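Local coordinates for histone-lysine N-methyltransferase SETMAR (Homo sapiens, PDB 3BO5), which catalyses dimethylation of a histone H3 lysine with S-adenosyl-L-methionine as methyl donor and takes part in DNA double-strand break repair, at residues N210-P215 / C276-C281; P215-I220 / E243-D248. The protein carries 2 engineered substitutions. All coordinates share one frame; numbering follows the deposited sequence.

Both contacts share Pro215 and lie on the same side of the chain's centre, their own centres about 10 Å apart. In contact 1 the residues after strand 210-211 are tied to the post-SET loop through a zinc ion, with the adenine of S-adenosyl-L-homocysteine against the strand. The chain runs straight on from 210-215 into 215-220, which crosses strand 244-247 in contact 2. That second strand is also the sheet neighbour of 210-211: Ser212 N lies 3.1 Å from Tyr247 O. A second tie is made by side chains, with Asn210 ND2 2.9 Å from Glu244 OE2, while Glu244 also bridges to Lys136, so strand 244-247 backs the cofactor pocket that contact 1 lines.

Contact 1: residues N210-P215 / C276-C281; sequences NHSCEP and CGAKSC. With ZN (zinc ion), chain E; SAH (S-adenosyl-L-homocysteine), chain F.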
# COMPACT_ATOMS: atom_id res chain seq x y z
N ASN A 210 3.59 -2.87 -9.99
CA ASN A 210 2.82 -3.64 -10.97
C ASN A 210 2.09 -4.82 -10.36
O ASN A 210 2.34 -5.24 -9.21
CB ASN A 210 3.76 -4.03 -12.14
CG ASN A 210 4.09 -2.85 -12.98
OD1 ASN A 210 3.22 -2.04 -13.30
ND2 ASN A 210 5.36 -2.75 -13.40
N HIS A 211 1.11 -5.36 -11.12
CA HIS A 211 0.41 -6.53 -10.66
C HIS A 211 1.21 -7.79 -10.98
O HIS A 211 1.87 -7.92 -11.97
CB HIS A 211 -0.84 -6.66 -11.58
CG HIS A 211 -1.52 -7.97 -11.43
ND1 HIS A 211 -2.27 -8.29 -10.32
CD2 HIS A 211 -1.56 -9.05 -12.25
CE1 HIS A 211 -2.73 -9.53 -10.45
NE2 HIS A 211 -2.27 -10.02 -11.60
N SER A 212 1.07 -8.77 -10.12
CA SER A 212 1.50 -10.08 -10.46
C SER A 212 0.48 -11.08 -10.01
O SER A 212 -0.10 -10.89 -8.96
CB SER A 212 2.82 -10.38 -9.77
OG SER A 212 3.15 -11.78 -10.05
N CYS A 213 0.30 -12.17 -10.79
CA CYS A 213 -0.57 -13.26 -10.39
C CYS A 213 0.04 -14.07 -9.25
O CYS A 213 -0.65 -14.86 -8.62
CB CYS A 213 -0.77 -14.13 -11.67
SG CYS A 213 -1.79 -13.22 -12.86
N GLU A 214 1.35 -13.91 -9.07
CA GLU A 214 2.08 -14.56 -7.98
C GLU A 214 2.96 -13.49 -7.40
O GLU A 214 4.17 -13.49 -7.57
CB GLU A 214 2.93 -15.72 -8.48
CG GLU A 214 2.14 -16.92 -8.87
CD GLU A 214 3.02 -18.05 -9.41
OE1 GLU A 214 4.28 -18.04 -9.18
OE2 GLU A 214 2.44 -18.94 -10.08
N PRO A 215 2.33 -12.58 -6.67
CA PRO A 215 3.10 -11.41 -6.27
C PRO A 215 3.97 -11.67 -5.09
O PRO A 215 3.84 -12.68 -4.41
CB PRO A 215 2.00 -10.45 -5.85
CG PRO A 215 0.92 -11.33 -5.33
CD PRO A 215 0.91 -12.48 -6.27
N CYS A 276 2.83 -10.65 -16.19
CA CYS A 276 3.56 -10.80 -14.94
C CYS A 276 4.56 -11.92 -15.04
O CYS A 276 5.52 -11.87 -14.28
CB CYS A 276 2.60 -11.01 -13.76
SG CYS A 276 1.90 -12.68 -13.60
N GLY A 277 4.38 -12.90 -15.94
CA GLY A 277 5.41 -14.01 -16.08
C GLY A 277 5.30 -15.14 -15.11
O GLY A 277 6.09 -16.11 -15.14
N ALA A 278 4.34 -15.06 -14.20
CA ALA A 278 4.14 -16.14 -13.24
C ALA A 278 3.62 -17.42 -13.91
O ALA A 278 2.80 -17.36 -14.86
CB ALA A 278 3.19 -15.67 -12.11
N LYS A 279 4.03 -18.59 -13.41
CA LYS A 279 3.47 -19.84 -13.94
C LYS A 279 1.94 -19.93 -13.86
O LYS A 279 1.30 -20.47 -14.76
CB LYS A 279 4.16 -21.05 -13.26
CG LYS A 279 5.68 -20.98 -13.46
CD LYS A 279 6.22 -21.58 -14.79
CE LYS A 279 7.14 -20.62 -15.63
NZ LYS A 279 8.48 -20.19 -15.13
N SER A 280 1.35 -19.43 -12.76
CA SER A 280 -0.10 -19.46 -12.65
C SER A 280 -0.75 -18.22 -13.29
O SER A 280 -1.92 -17.95 -13.00
CB SER A 280 -0.54 -19.56 -11.19
OG SER A 280 -0.17 -18.41 -10.45
N CYS A 281 -0.01 -17.49 -14.13
CA CYS A 281 -0.64 -16.29 -14.78
C CYS A 281 -2.00 -16.60 -15.40
O CYS A 281 -2.17 -17.67 -16.04
CB CYS A 281 0.26 -15.65 -15.80
SG CYS A 281 -0.34 -14.01 -16.40
ZN ZN E . -0.18 -12.60 -14.58
N SAH F . 3.22 0.48 -14.93
CA SAH F . 2.60 1.64 -14.21
CB SAH F . 2.63 1.46 -12.68
CG SAH F . 1.48 0.53 -12.25
SD SAH F . -0.15 1.30 -12.50
C SAH F . 3.33 2.93 -14.66
O SAH F . 4.12 2.91 -15.59
OXT SAH F . 3.07 4.00 -14.01
C5' SAH F . -0.99 -0.03 -13.38
C4' SAH F . -0.65 -0.14 -14.86
O4' SAH F . 0.62 -0.76 -15.05
C3' SAH F . -1.60 -1.02 -15.62
O3' SAH F . -2.78 -0.27 -16.03
C2' SAH F . -0.79 -1.49 -16.79
O2' SAH F . -0.55 -0.43 -17.74
C1' SAH F . 0.55 -1.72 -16.13
N9 SAH F . 0.66 -3.05 -15.49
C8 SAH F . 0.79 -3.34 -14.13
N7 SAH F . 0.95 -4.64 -14.00
C5 SAH F . 0.96 -5.22 -15.22
C6 SAH F . 1.05 -6.57 -15.60
N6 SAH F . 1.27 -7.61 -14.79
N1 SAH F . 0.95 -6.79 -16.97
C2 SAH F . 0.77 -5.78 -17.86
N3 SAH F . 0.70 -4.44 -17.53
C4 SAH F . 0.73 -4.23 -16.18
O HOH W 1 5.46 -11.83 -11.51
O HOH W 2 5.82 -18.65 -11.19
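The post-SET zinc site is where this contact forms: Cys213 of the SET domain joins Cys276 and Cys281 of the post-SET loop around one zinc ion, and Cys274 completes the four thiolates. Cys213 SG lies 2.4 Å from the zinc, and its CB packs against Cys276 SG. That same sulfur accepts an almost straight bond from Cys213 N (3.3 Å, 172°) and another from Ala278 N, two N-H groups that would probably temper its negative charge. His211 NE2 donates to Cys213 SG, which sits slightly out of the ring plane, while ND1 accepts from the backbone N of Tyr249; the two bonds together fix the imidazole's rotation. The backbone of His211 reads the adenine edge of the cofactor product: its N donates to SAH N7 (3.0 Å), and its O accepts from SAH N6 (2.9 Å). Glu214 runs extended beyond CG across the methyl of Ala278, with Glu214 CD 3.6 Å from Ala278 CB, to reach the type I turn 278-281. There OE2 is gripped twice: Ser280 N comes from above the carboxylate plane, and Ser280 OG, 2.7 Å from Glu214 OE2, meets its anti lone pair. A water donates to Glu214 OE1 and accepts from Lys279 N.

Contact 2: residues P215-I220 / E243-D248; sequences PNLLMI and EELSYD
One face of the Tyr247 ring carries the methyl of Met219: CE stands 3.6 Å above the plane, displaced toward the CE1 and CZ rim, in a CH-pi contact, with the sulfur lying obliquely farther off. Met219 brings the methyl there by bending only at its last torsion (chi3 -82°). Leu233 and Ile181 pack on Tyr247, the ring of Tyr249 meets it with the planes at about 50°, and Tyr247 OH bonds to Arg264. The other flat group is the amide of Asn216, whose two ends read the backbone of strand 244-247. Asn216 OD1 accepts from Ser246 N at 2.9 Å, the donor tilted from the carbonyl plane. Asn216 ND2 gives one hydrogen to Glu244 O (2.8 Å) and the other to Glu243 OE2 (2.9 Å); OE2 lies close to the amide plane, the two groups meeting tip to tip, although the carboxylate is met from above its plane. Here two strands of the SET fold, belonging to different sheets, cross at 45°, and Leu217 N adds a bond to Ser246 O, nearly along the C=O axis. An alanine in place of Asn216 would probably leave Ser246 N and Glu244 O without these partners and Glu243 OE2 without its amide donor. Leu217 CD1 rests on Leu245 CB, and Pro215 CB sits 3.5 Å from Tyr247 CA. A water donates to Leu217 O and accepts from Asp248 N.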
# COMPACT_ATOMS: atom_id res chain seq x y z
N PRO A 215 2.33 -12.58 -6.67
CA PRO A 215 3.10 -11.41 -6.27
C PRO A 215 3.97 -11.67 -5.09
O PRO A 215 3.84 -12.68 -4.41
CB PRO A 215 2.00 -10.45 -5.85
CG PRO A 215 0.92 -11.33 -5.33
CD PRO A 215 0.91 -12.48 -6.27
N ASN A 216 4.78 -10.67 -4.76
CA ASN A 216 5.63 -10.84 -3.57
C ASN A 216 5.29 -9.92 -2.42
O ASN A 216 5.99 -9.95 -1.41
CB ASN A 216 7.13 -10.71 -3.92
CG ASN A 216 7.49 -9.43 -4.63
OD1 ASN A 216 6.70 -8.46 -4.67
ND2 ASN A 216 8.72 -9.40 -5.24
N LEU A 217 4.26 -9.11 -2.62
CA LEU A 217 3.73 -8.28 -1.51
C LEU A 217 2.29 -8.70 -1.20
O LEU A 217 1.52 -9.09 -2.10
CB LEU A 217 3.68 -6.81 -1.90
CG LEU A 217 5.02 -6.24 -2.29
CD1 LEU A 217 4.83 -4.80 -2.76
CD2 LEU A 217 6.09 -6.37 -1.17
N LEU A 218 1.95 -8.52 0.07
CA LEU A 218 0.61 -8.62 0.57
C LEU A 218 0.13 -7.28 1.14
O LEU A 218 0.82 -6.73 1.95
CB LEU A 218 0.50 -9.68 1.72
CG LEU A 218 -0.86 -9.87 2.35
CD1 LEU A 218 -1.94 -10.32 1.36
CD2 LEU A 218 -0.75 -10.88 3.57
N MET A 219 -1.06 -6.81 0.74
CA MET A 219 -1.58 -5.55 1.25
C MET A 219 -2.52 -5.80 2.46
O MET A 219 -3.43 -6.63 2.39
CB MET A 219 -2.43 -4.90 0.15
CG MET A 219 -2.87 -3.46 0.62
SD MET A 219 -3.88 -2.74 -0.69
CE MET A 219 -2.57 -2.13 -1.78
N ILE A 220 -2.25 -5.09 3.56
CA ILE A 220 -3.03 -5.20 4.76
C ILE A 220 -3.54 -3.81 5.12
O ILE A 220 -2.74 -2.89 5.18
CB ILE A 220 -2.06 -5.63 5.94
CG1 ILE A 220 -1.48 -7.01 5.65
CG2 ILE A 220 -2.82 -5.77 7.25
CD1 ILE A 220 -2.50 -7.98 5.27
N GLU A 243 14.79 -7.37 -7.38
CA GLU A 243 13.56 -8.09 -7.65
C GLU A 243 12.48 -7.02 -7.74
O GLU A 243 12.33 -6.18 -6.81
CB GLU A 243 13.18 -9.07 -6.52
CG GLU A 243 12.01 -9.94 -6.91
CD GLU A 243 11.77 -11.05 -5.93
OE1 GLU A 243 12.75 -11.47 -5.26
OE2 GLU A 243 10.62 -11.56 -5.84
N GLU A 244 11.68 -7.16 -8.77
CA GLU A 244 10.52 -6.26 -8.91
C GLU A 244 9.46 -6.56 -7.86
O GLU A 244 9.23 -7.73 -7.48
CB GLU A 244 9.85 -6.42 -10.25
CG GLU A 244 8.58 -5.52 -10.41
CD GLU A 244 8.05 -5.47 -11.83
OE1 GLU A 244 8.47 -6.33 -12.68
OE2 GLU A 244 7.17 -4.60 -12.12
N LEU A 245 8.87 -5.48 -7.32
CA LEU A 245 7.88 -5.59 -6.23
C LEU A 245 6.49 -5.58 -6.89
O LEU A 245 6.27 -4.76 -7.82
CB LEU A 245 8.01 -4.37 -5.32
CG LEU A 245 9.39 -4.32 -4.62
CD1 LEU A 245 9.57 -2.96 -4.00
CD2 LEU A 245 9.49 -5.41 -3.55
N SER A 246 5.62 -6.46 -6.45
CA SER A 246 4.28 -6.56 -7.09
C SER A 246 3.26 -6.91 -6.08
O SER A 246 3.55 -7.52 -5.03
CB SER A 246 4.35 -7.64 -8.14
OG SER A 246 4.69 -8.91 -7.57
N TYR A 247 1.99 -6.58 -6.37
CA TYR A 247 0.94 -7.14 -5.54
C TYR A 247 -0.21 -7.55 -6.47
O TYR A 247 -0.15 -7.29 -7.67
CB TYR A 247 0.38 -6.18 -4.49
CG TYR A 247 -0.35 -4.90 -4.89
CD1 TYR A 247 -1.74 -4.85 -4.95
CD2 TYR A 247 0.38 -3.67 -5.09
CE1 TYR A 247 -2.40 -3.65 -5.17
CE2 TYR A 247 -0.29 -2.47 -5.32
CZ TYR A 247 -1.67 -2.48 -5.38
OH TYR A 247 -2.42 -1.34 -5.52
N ASP A 248 -1.16 -8.28 -5.87
CA ASP A 248 -2.25 -8.79 -6.69
C ASP A 248 -3.35 -7.77 -6.80
O ASP A 248 -3.96 -7.42 -5.79
CB ASP A 248 -2.76 -10.05 -6.03
CG ASP A 248 -4.03 -10.65 -6.68
OD1 ASP A 248 -4.51 -10.17 -7.74
OD2 ASP A 248 -4.44 -11.70 -6.08
O HOH W 3 -0.96 -9.11 -3.20